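Local coordinates for putative PTS system, cellobiose-specific IIA component (Streptococcus mutans, PDB 3L8R), which probably serves as the phosphate-relaying IIA component of a cellobiose phosphotransferase system, working as a trimer of three-helix subunits, at residues L60-Q74 with Q97-I111. Residues are numbered along the deposited sequence; the frame is centred on the assembly and turned at random.
Sequences LQEANDELLKAHQAQ and QDHLMTTMTLREVAI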
ATOM      1  N   LEU A  60       5.905  17.918  -2.209  1.00 25.81           N
ATOM      2  CA  LEU A  60       4.605  17.226  -2.027  1.00 26.32           C
ATOM      3  C   LEU A  60       3.528  17.633  -3.021  1.00 26.50           C
ATOM      4  O   LEU A  60       2.693  16.832  -3.367  1.00 27.75           O
ATOM      5  CB  LEU A  60       4.085  17.277  -0.582  1.00 25.41           C
ATOM      6  CG  LEU A  60       4.962  16.464   0.367  1.00 26.14           C
ATOM      7  CD1 LEU A  60       4.690  16.744   1.836  1.00 25.77           C
ATOM      8  CD2 LEU A  60       4.855  14.950   0.058  1.00 27.24           C
ATOM      9  N   GLN A  61       3.558  18.856  -3.510  1.00 27.49           N
ATOM     10  CA  GLN A  61       2.596  19.267  -4.539  1.00 28.94           C
ATOM     11  C   GLN A  61       2.994  18.793  -5.956  1.00 28.92           C
ATOM     12  O   GLN A  61       2.126  18.461  -6.794  1.00 29.27           O
ATOM     13  CB  GLN A  61       2.353  20.794  -4.509  1.00 29.38           C
ATOM     14  CG  GLN A  61       1.084  21.186  -5.243  1.00 34.90           C
ATOM     15  CD  GLN A  61       0.985  22.678  -5.624  1.00 42.56           C
ATOM     16  OE1 GLN A  61       0.003  23.095  -6.263  1.00 45.62           O
ATOM     17  NE2 GLN A  61       1.990  23.482  -5.241  1.00 44.18           N
ATOM     18  N   GLU A  62       4.289  18.772  -6.250  1.00 28.48           N
ATOM     19  CA  GLU A  62       4.712  18.235  -7.534  1.00 28.63           C
ATOM     20  C   GLU A  62       4.393  16.774  -7.613  1.00 27.61           C
ATOM     21  O   GLU A  62       3.961  16.299  -8.651  1.00 27.59           O
ATOM     22  CB  GLU A  62       6.208  18.284  -7.673  1.00 29.41           C
ATOM     23  CG  GLU A  62       6.760  19.496  -8.198  1.00 30.84           C
ATOM     24  CD  GLU A  62       8.234  19.479  -7.973  1.00 35.71           C
ATOM     25  OE1 GLU A  62       8.901  18.492  -8.439  1.00 36.10           O
ATOM     26  OE2 GLU A  62       8.702  20.449  -7.325  1.00 35.80           O
ATOM     27  N   ALA A  63       4.695  16.057  -6.533  1.00 26.93           N
ATOM     28  CA  ALA A  63       4.421  14.625  -6.446  1.00 26.33           C
ATOM     29  C   ALA A  63       2.965  14.431  -6.787  1.00 25.80           C
ATOM     30  O   ALA A  63       2.617  13.611  -7.626  1.00 25.97           O
ATOM     31  CB  ALA A  63       4.734  14.070  -5.029  1.00 25.53           C
ATOM     32  N   ASN A  64       2.118  15.219  -6.157  1.00 25.84           N
ATOM     33  CA  ASN A  64       0.716  15.235  -6.523  1.00 27.28           C
ATOM     34  C   ASN A  64       0.436  15.512  -8.012  1.00 27.32           C
ATOM     35  O   ASN A  64      -0.343  14.768  -8.636  1.00 28.62           O
ATOM     36  CB  ASN A  64      -0.077  16.189  -5.617  1.00 27.81           C
ATOM     37  CG  ASN A  64      -1.497  15.703  -5.383  1.00 30.19           C
ATOM     38  OD1 ASN A  64      -2.424  16.477  -5.495  1.00 34.18           O
ATOM     39  ND2 ASN A  64      -1.669  14.406  -5.073  1.00 30.03           N
ATOM     40  N   ASP A  65       1.078  16.532  -8.598  1.00 25.83           N
ATOM     41  CA  ASP A  65       0.908  16.776 -10.020  1.00 25.31           C
ATOM     42  C   ASP A  65       1.154  15.518 -10.825  1.00 24.61           C
ATOM     43  O   ASP A  65       0.392  15.225 -11.753  1.00 24.53           O
ATOM     44  CB  ASP A  65       1.848  17.859 -10.546  1.00 25.18           C
ATOM     45  CG  ASP A  65       1.511  19.232 -10.028  1.00 27.63           C
ATOM     46  OD1 ASP A  65       0.314  19.466  -9.676  1.00 26.55           O
ATOM     47  OD2 ASP A  65       2.477  20.058  -9.960  1.00 27.46           O
ATOM     48  N   GLU A  66       2.224  14.800 -10.498  1.00 23.21           N
ATOM     49  CA  GLU A  66       2.541  13.565 -11.200  1.00 23.19           C
ATOM     50  C   GLU A  66       1.607  12.407 -10.858  1.00 22.86           C
ATOM     51  O   GLU A  66       1.109  11.690 -11.762  1.00 22.47           O
ATOM     52  CB  GLU A  66       3.987  13.175 -10.949  1.00 22.92           C
ATOM     53  CG  GLU A  66       4.907  14.328 -11.148  1.00 23.41           C
ATOM     54  CD  GLU A  66       4.743  15.000 -12.521  1.00 23.14           C
ATOM     55  OE1 GLU A  66       4.146  14.435 -13.477  1.00 21.25           O
ATOM     56  OE2 GLU A  66       5.248  16.118 -12.631  1.00 24.08           O
ATOM     57  N   LEU A  67       1.360  12.235  -9.561  1.00 22.51           N
ATOM     58  CA  LEU A  67       0.467  11.183  -9.111  1.00 22.55           C
ATOM     59  C   LEU A  67      -0.858  11.289  -9.825  1.00 22.29           C
ATOM     60  O   LEU A  67      -1.367  10.289 -10.310  1.00 22.78           O
ATOM     61  CB  LEU A  67       0.260  11.220  -7.603  1.00 22.71           C
ATOM     62  CG  LEU A  67       0.884  10.140  -6.731  1.00 23.24           C
ATOM     63  CD1 LEU A  67       0.009  10.042  -5.488  1.00 20.89           C
ATOM     64  CD2 LEU A  67       0.961   8.778  -7.458  1.00 20.19           C
ATOM     65  N   LEU A  68      -1.397  12.494  -9.917  1.00 22.00           N
ATOM     66  CA  LEU A  68      -2.664  12.709 -10.620  1.00 23.26           C
ATOM     67  C   LEU A  68      -2.737  12.078 -12.002  1.00 22.40           C
ATOM     68  O   LEU A  68      -3.793  11.539 -12.387  1.00 21.28           O
ATOM     69  CB  LEU A  68      -2.984  14.201 -10.739  1.00 24.57           C
ATOM     70  CG  LEU A  68      -4.491  14.422 -10.655  1.00 29.04           C
ATOM     71  CD1 LEU A  68      -4.836  14.851  -9.193  1.00 30.75           C
ATOM     72  CD2 LEU A  68      -5.034  15.424 -11.757  1.00 31.78           C
ATOM     73  N   LYS A  69      -1.621  12.102 -12.734  1.00 22.14           N
ATOM     74  CA  LYS A  69      -1.622  11.489 -14.068  1.00 22.87           C
ATOM     75  C   LYS A  69      -1.857  10.001 -13.934  1.00 23.28           C
ATOM     76  O   LYS A  69      -2.610   9.401 -14.757  1.00 23.42           O
ATOM     77  CB  LYS A  69      -0.339  11.751 -14.841  1.00 23.09           C
ATOM     78  CG  LYS A  69       0.003  13.222 -15.040  1.00 23.19           C
ATOM     79  CD  LYS A  69       1.447  13.362 -15.501  1.00 26.76           C
ATOM     80  CE  LYS A  69       1.782  14.850 -15.819  1.00 27.88           C
ATOM     81  NZ  LYS A  69       3.184  14.962 -16.322  1.00 30.00           N
ATOM     82  N   ALA A  70      -1.244   9.421 -12.891  1.00 22.75           N
ATOM     83  CA  ALA A  70      -1.386   7.994 -12.590  1.00 22.28           C
ATOM     84  C   ALA A  70      -2.787   7.674 -12.109  1.00 22.85           C
ATOM     85  O   ALA A  70      -3.410   6.722 -12.623  1.00 23.01           O
ATOM     86  CB  ALA A  70      -0.311   7.512 -11.618  1.00 21.16           C
ATOM     87  N   HIS A  71      -3.317   8.468 -11.177  1.00 23.92           N
ATOM     88  CA  HIS A  71      -4.696   8.255 -10.712  1.00 25.58           C
ATOM     89  C   HIS A  71      -5.671   8.335 -11.896  1.00 25.84           C
ATOM     90  O   HIS A  71      -6.569   7.512 -12.009  1.00 26.59           O
ATOM     91  CB  HIS A  71      -5.102   9.210  -9.557  1.00 26.12           C
ATOM     92  CG  HIS A  71      -4.965   8.611  -8.176  1.00 31.12           C
ATOM     93  ND1 HIS A  71      -5.732   7.540  -7.740  1.00 34.72           N
ATOM     94  CD2 HIS A  71      -4.151   8.933  -7.131  1.00 34.40           C
ATOM     95  CE1 HIS A  71      -5.374   7.215  -6.502  1.00 35.25           C
ATOM     96  NE2 HIS A  71      -4.418   8.041  -6.107  1.00 33.85           N
ATOM     97  N   GLN A  72      -5.483   9.296 -12.795  1.00 26.36           N
ATOM     98  CA  GLN A  72      -6.388   9.450 -13.931  1.00 26.72           C
ATOM     99  C   GLN A  72      -6.434   8.189 -14.756  1.00 26.31           C
ATOM    100  O   GLN A  72      -7.518   7.713 -15.140  1.00 26.86           O
ATOM    101  CB  GLN A  72      -5.945  10.597 -14.838  1.00 27.49           C
ATOM    102  CG  GLN A  72      -6.986  11.002 -15.869  1.00 32.19           C
ATOM    103  CD  GLN A  72      -8.285  11.557 -15.225  1.00 38.51           C
ATOM    104  OE1 GLN A  72      -9.332  10.899 -15.227  1.00 40.77           O
ATOM    105  NE2 GLN A  72      -8.201  12.761 -14.654  1.00 39.94           N
ATOM    106  N   ALA A  73      -5.262   7.632 -15.037  1.00 25.53           N
ATOM    107  CA  ALA A  73      -5.219   6.446 -15.863  1.00 25.26           C
ATOM    108  C   ALA A  73      -5.877   5.273 -15.145  1.00 25.84           C
ATOM    109  O   ALA A  73      -6.643   4.537 -15.757  1.00 26.59           O
ATOM    110  CB  ALA A  73      -3.835   6.140 -16.280  1.00 24.50           C
ATOM    111  N   GLN A  74      -5.621   5.112 -13.846  1.00 26.20           N
ATOM    112  CA  GLN A  74      -6.389   4.120 -13.085  1.00 27.11           C
ATOM    113  C   GLN A  74      -7.899   4.414 -13.108  1.00 27.41           C
ATOM    114  O   GLN A  74      -8.729   3.495 -13.260  1.00 27.10           O
ATOM    115  CB  GLN A  74      -5.887   3.931 -11.643  1.00 26.15           C
ATOM    116  CG  GLN A  74      -6.702   2.907 -10.887  1.00 25.09           C
ATOM    117  CD  GLN A  74      -6.148   2.611  -9.513  1.00 25.85           C
ATOM    118  OE1 GLN A  74      -6.501   3.254  -8.523  1.00 24.36           O
ATOM    119  NE2 GLN A  74      -5.257   1.646  -9.446  1.00 26.72           N
ATOM    120  N   GLN A  97      -1.002  -0.816 -10.246  1.00 14.53           N
ATOM    121  CA  GLN A  97      -1.934  -0.408  -9.227  1.00 14.75           C
ATOM    122  C   GLN A  97      -1.305  -0.393  -7.849  1.00 14.50           C
ATOM    123  O   GLN A  97      -1.615   0.502  -7.046  1.00 16.08           O
ATOM    124  CB  GLN A  97      -3.172  -1.281  -9.243  1.00 14.88           C
ATOM    125  CG  GLN A  97      -4.018  -1.156 -10.529  1.00 15.81           C
ATOM    126  CD  GLN A  97      -5.218  -2.088 -10.499  1.00 19.83           C
ATOM    127  OE1 GLN A  97      -5.238  -3.120 -11.196  1.00 23.32           O
ATOM    128  NE2 GLN A  97      -6.198  -1.772  -9.650  1.00 15.86           N
ATOM    129  N   ASP A  98      -0.403  -1.322  -7.550  1.00 13.46           N
ATOM    130  CA  ASP A  98       0.164  -1.320  -6.194  1.00 13.30           C
ATOM    131  C   ASP A  98       1.100  -0.106  -6.108  1.00 13.21           C
ATOM    132  O   ASP A  98       1.278   0.493  -5.054  1.00 13.15           O
ATOM    133  CB  ASP A  98       1.012  -2.565  -5.887  1.00 12.62           C
ATOM    134  CG  ASP A  98       0.218  -3.837  -5.687  1.00 14.99           C
ATOM    135  OD1 ASP A  98      -0.983  -3.859  -5.204  1.00 20.69           O
ATOM    136  OD2 ASP A  98       0.831  -4.887  -6.032  1.00 13.60           O
ATOM    137  N   HIS A  99       1.741   0.238  -7.212  1.00 13.38           N
ATOM    138  CA  HIS A  99       2.661   1.351  -7.173  1.00 13.80           C
ATOM    139  C   HIS A  99       1.859   2.630  -7.009  1.00 13.21           C
ATOM    140  O   HIS A  99       2.190   3.473  -6.161  1.00 14.51           O
ATOM    141  CB  HIS A  99       3.510   1.387  -8.442  1.00 15.30           C
ATOM    142  CG  HIS A  99       4.939   1.734  -8.184  1.00 20.48           C
ATOM    143  ND1 HIS A  99       5.345   3.016  -7.829  1.00 23.43           N
ATOM    144  CD2 HIS A  99       6.058   0.959  -8.182  1.00 22.62           C
ATOM    145  CE1 HIS A  99       6.653   3.006  -7.612  1.00 25.80           C
ATOM    146  NE2 HIS A  99       7.109   1.777  -7.832  1.00 25.41           N
ATOM    147  N   LEU A 100       0.786   2.775  -7.773  1.00 11.37           N
ATOM    148  CA  LEU A 100      -0.080   3.935  -7.586  1.00 11.30           C
ATOM    149  C   LEU A 100      -0.589   4.042  -6.147  1.00 11.22           C
ATOM    150  O   LEU A 100      -0.408   5.062  -5.516  1.00 12.22           O
ATOM    151  CB  LEU A 100      -1.245   3.935  -8.593  1.00 10.43           C
ATOM    152  CG  LEU A 100      -2.222   5.118  -8.571  1.00 10.57           C
ATOM    153  CD1 LEU A 100      -1.589   6.548  -8.575  1.00  3.73           C
ATOM    154  CD2 LEU A 100      -3.319   5.001  -9.673  1.00  5.60           C
ATOM    155  N   MET A 101      -1.203   2.993  -5.616  1.00 11.05           N
ATOM    156  CA  MET A 101      -1.889   3.134  -4.338  1.00 10.61           C
ATOM    157  C   MET A 101      -0.896   3.198  -3.174  1.00 10.63           C
ATOM    158  O   MET A 101      -1.150   3.911  -2.208  1.00 12.20           O
ATOM    159  CB  MET A 101      -2.907   2.014  -4.159  1.00 10.87           C
ATOM    160  CG  MET A 101      -4.013   1.952  -5.271  1.00 13.16           C
ATOM    161  SD  MET A 101      -5.311   3.282  -5.153  1.00 18.02           S
ATOM    162  CE  MET A 101      -6.052   2.844  -3.546  1.00 14.30           C
ATOM    163  N   THR A 102       0.260   2.539  -3.239  1.00  9.09           N
ATOM    164  CA  THR A 102       1.193   2.738  -2.139  1.00  8.50           C
ATOM    165  C   THR A 102       1.841   4.100  -2.214  1.00  9.25           C
ATOM    166  O   THR A 102       2.173   4.724  -1.196  1.00  7.94           O
ATOM    167  CB  THR A 102       2.234   1.614  -1.943  1.00  9.16           C
ATOM    168  OG1 THR A 102       3.217   1.620  -3.007  1.00 12.78           O
ATOM    169  CG2 THR A 102       1.588   0.231  -1.830  1.00  4.23           C
ATOM    170  N   THR A 103       1.982   4.601  -3.433  1.00 10.80           N
ATOM    171  CA  THR A 103       2.624   5.896  -3.602  1.00 11.70           C
ATOM    172  C   THR A 103       1.693   6.990  -3.103  1.00 12.50           C
ATOM    173  O   THR A 103       2.127   7.905  -2.393  1.00 12.95           O
ATOM    174  CB  THR A 103       3.197   6.085  -5.053  1.00 12.47           C
ATOM    175  OG1 THR A 103       4.304   5.191  -5.220  1.00 11.07           O
ATOM    176  CG2 THR A 103       3.699   7.533  -5.285  1.00 12.20           C
ATOM    177  N   MET A 104       0.400   6.872  -3.390  1.00 12.78           N
ATOM    178  CA  MET A 104      -0.593   7.757  -2.732  1.00 13.25           C
ATOM    179  C   MET A 104      -0.512   7.696  -1.204  1.00 12.91           C
ATOM    180  O   MET A 104      -0.376   8.712  -0.542  1.00 13.06           O
ATOM    181  CB  MET A 104      -1.993   7.360  -3.157  1.00 14.08           C
ATOM    182  CG  MET A 104      -3.140   8.063  -2.379  1.00 20.77           C
ATOM    183  SD  MET A 104      -4.715   7.488  -3.104  1.00 34.46           S
ATOM    184  CE  MET A 104      -5.068   6.054  -2.058  1.00 29.93           C
ATOM    185  N   THR A 105      -0.597   6.491  -0.648  1.00 12.48           N
ATOM    186  CA  THR A 105      -0.470   6.318   0.777  1.00 11.88           C
ATOM    187  C   THR A 105       0.817   6.975   1.270  1.00 11.61           C
ATOM    188  O   THR A 105       0.808   7.650   2.302  1.00 11.15           O
ATOM    189  CB  THR A 105      -0.445   4.829   1.179  1.00 11.97           C
ATOM    190  OG1 THR A 105      -1.517   4.106   0.548  1.00 12.55           O
ATOM    191  CG2 THR A 105      -0.556   4.692   2.678  1.00 13.14           C
ATOM    192  N   LEU A 106       1.921   6.804   0.533  1.00 11.16           N
ATOM    193  CA  LEU A 106       3.170   7.369   0.992  1.00 10.56           C
ATOM    194  C   LEU A 106       3.120   8.905   0.967  1.00 12.27           C
ATOM    195  O   LEU A 106       3.637   9.517   1.879  1.00 10.36           O
ATOM    196  CB  LEU A 106       4.357   6.849   0.198  1.00 10.25           C
ATOM    197  CG  LEU A 106       5.720   7.308   0.703  1.00  8.42           C
ATOM    198  CD1 LEU A 106       6.107   6.587   2.005  1.00  7.06           C
ATOM    199  CD2 LEU A 106       6.806   7.171  -0.329  1.00  7.98           C
ATOM    200  N   ARG A 107       2.550   9.530  -0.073  1.00 13.73           N
ATOM    201  CA  ARG A 107       2.378  11.012  -0.045  1.00 16.47           C
ATOM    202  C   ARG A 107       1.573  11.423   1.177  1.00 16.31           C
ATOM    203  O   ARG A 107       1.934  12.355   1.845  1.00 16.59           O
ATOM    204  CB  ARG A 107       1.677  11.572  -1.290  1.00 17.03           C
ATOM    205  CG  ARG A 107       0.569  12.552  -0.885  1.00 24.43           C
ATOM    206  CD  ARG A 107      -0.627  12.787  -1.889  1.00 32.72           C
ATOM    207  NE  ARG A 107      -1.716  11.791  -1.959  1.00 35.42           N
ATOM    208  CZ  ARG A 107      -2.966  11.958  -1.468  1.00 41.75           C
ATOM    209  NH1 ARG A 107      -3.328  13.057  -0.776  1.00 41.06           N
ATOM    210  NH2 ARG A 107      -3.884  11.000  -1.645  1.00 42.53           N
ATOM    211  N   GLU A 108       0.482  10.706   1.458  1.00 16.82           N
ATOM    212  CA  GLU A 108      -0.372  10.968   2.602  1.00 16.59           C
ATOM    213  C   GLU A 108       0.443  10.969   3.871  1.00 17.43           C
ATOM    214  O   GLU A 108       0.348  11.906   4.664  1.00 18.64           O
ATOM    215  CB  GLU A 108      -1.479   9.942   2.702  1.00 16.44           C
ATOM    216  CG  GLU A 108      -2.613  10.196   1.723  1.00 18.21           C
ATOM    217  CD  GLU A 108      -3.699   9.150   1.754  1.00 22.99           C
ATOM    218  OE1 GLU A 108      -4.106   8.663   2.828  1.00 26.54           O
ATOM    219  OE2 GLU A 108      -4.204   8.819   0.692  1.00 28.10           O
ATOM    220  N   VAL A 109       1.233   9.934   4.112  1.00 17.60           N
ATOM    221  CA  VAL A 109       2.157  10.075   5.216  1.00 17.29           C
ATOM    222  C   VAL A 109       3.268  10.901   4.655  1.00 19.70           C
ATOM    223  O   VAL A 109       3.816  10.610   3.602  1.00 22.04           O
ATOM    224  CB  VAL A 109       2.579   8.723   5.907  1.00 17.08           C
ATOM    225  CG1 VAL A 109       1.921   7.498   5.284  1.00 14.74           C
ATOM    226  CG2 VAL A 109       4.075   8.611   6.172  1.00 10.41           C
ATOM    227  N   ALA A 110       3.618  11.980   5.283  1.00 19.98           N
ATOM    228  CA  ALA A 110       4.550  12.856   4.561  1.00 20.43           C
ATOM    229  C   ALA A 110       3.882  14.153   4.572  1.00 20.91           C
ATOM    230  O   ALA A 110       4.443  15.082   5.109  1.00 20.85           O
ATOM    231  CB  ALA A 110       4.792  12.438   3.147  1.00 19.33           C
ATOM    232  N   ILE A 111       2.645  14.212   4.051  1.00 21.37           N
ATOM    233  CA  ILE A 111       1.849  15.408   4.280  1.00 20.63           C
ATOM    234  C   ILE A 111       1.737  15.549   5.802  1.00 20.70           C
ATOM    235  O   ILE A 111       1.972  16.619   6.336  1.00 20.27           O
ATOM    236  CB  ILE A 111       0.482  15.356   3.630  1.00 21.01           C
ATOM    237  CG1 ILE A 111       0.614  15.537   2.118  1.00 21.76           C
ATOM    238  CG2 ILE A 111      -0.392  16.458   4.201  1.00 18.87           C
ATOM    239  CD1 ILE A 111      -0.716  15.245   1.328  1.00 23.48           C
TER
HETATM  240  O   HOH W   1      -5.923   0.181  -7.394  1.00 15.88           O
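A water links Gln-74 to Gln-97, accepting a hydrogen bond from Gln-97 NE2 at 3.0 Å and a weak one from Gln-74 NE2. It joins helices 53-82 and 91-118, neighbours in the three-helix subunit of a lactose/cellobiose-type IIA protein, near His-95, the predicted active-site histidine. The two amide planes stand 82° apart, and Gln-74 NE2 comes to 3.2 Å from Gln-97 CG.

No direct hydrogen bond crosses between the segments, whose axes run 139° apart, and the rest illustrates knobs-into-holes packing used in both directions. Leu-100 enters a hole made by Leu-67, Ala-70, His-71 and Gln-74; with CG anti to the backbone N (chi1 -178°), its CD1 lies over one face of the His-71 ring in a CH-pi contact. Leu-67 in turn fits among Leu-100, Thr-103, Met-104 and Arg-107, its CD2 3.6 Å from Leu-100 CD1.

Beyond them Leu-60 rests on Ala-110, and Leu-60 and Leu-67 also touch helix 20-49. Thr-105, which points away from helix 53-82, hydrogen-bonds through OG1 to Arg-38 of a neighbouring subunit, and Glu-108 makes a salt bridge to the same arginine. Back at His-71, Met-104 meets the ring at its edge, Met-104 SD 3.1 Å from His-71 NE2.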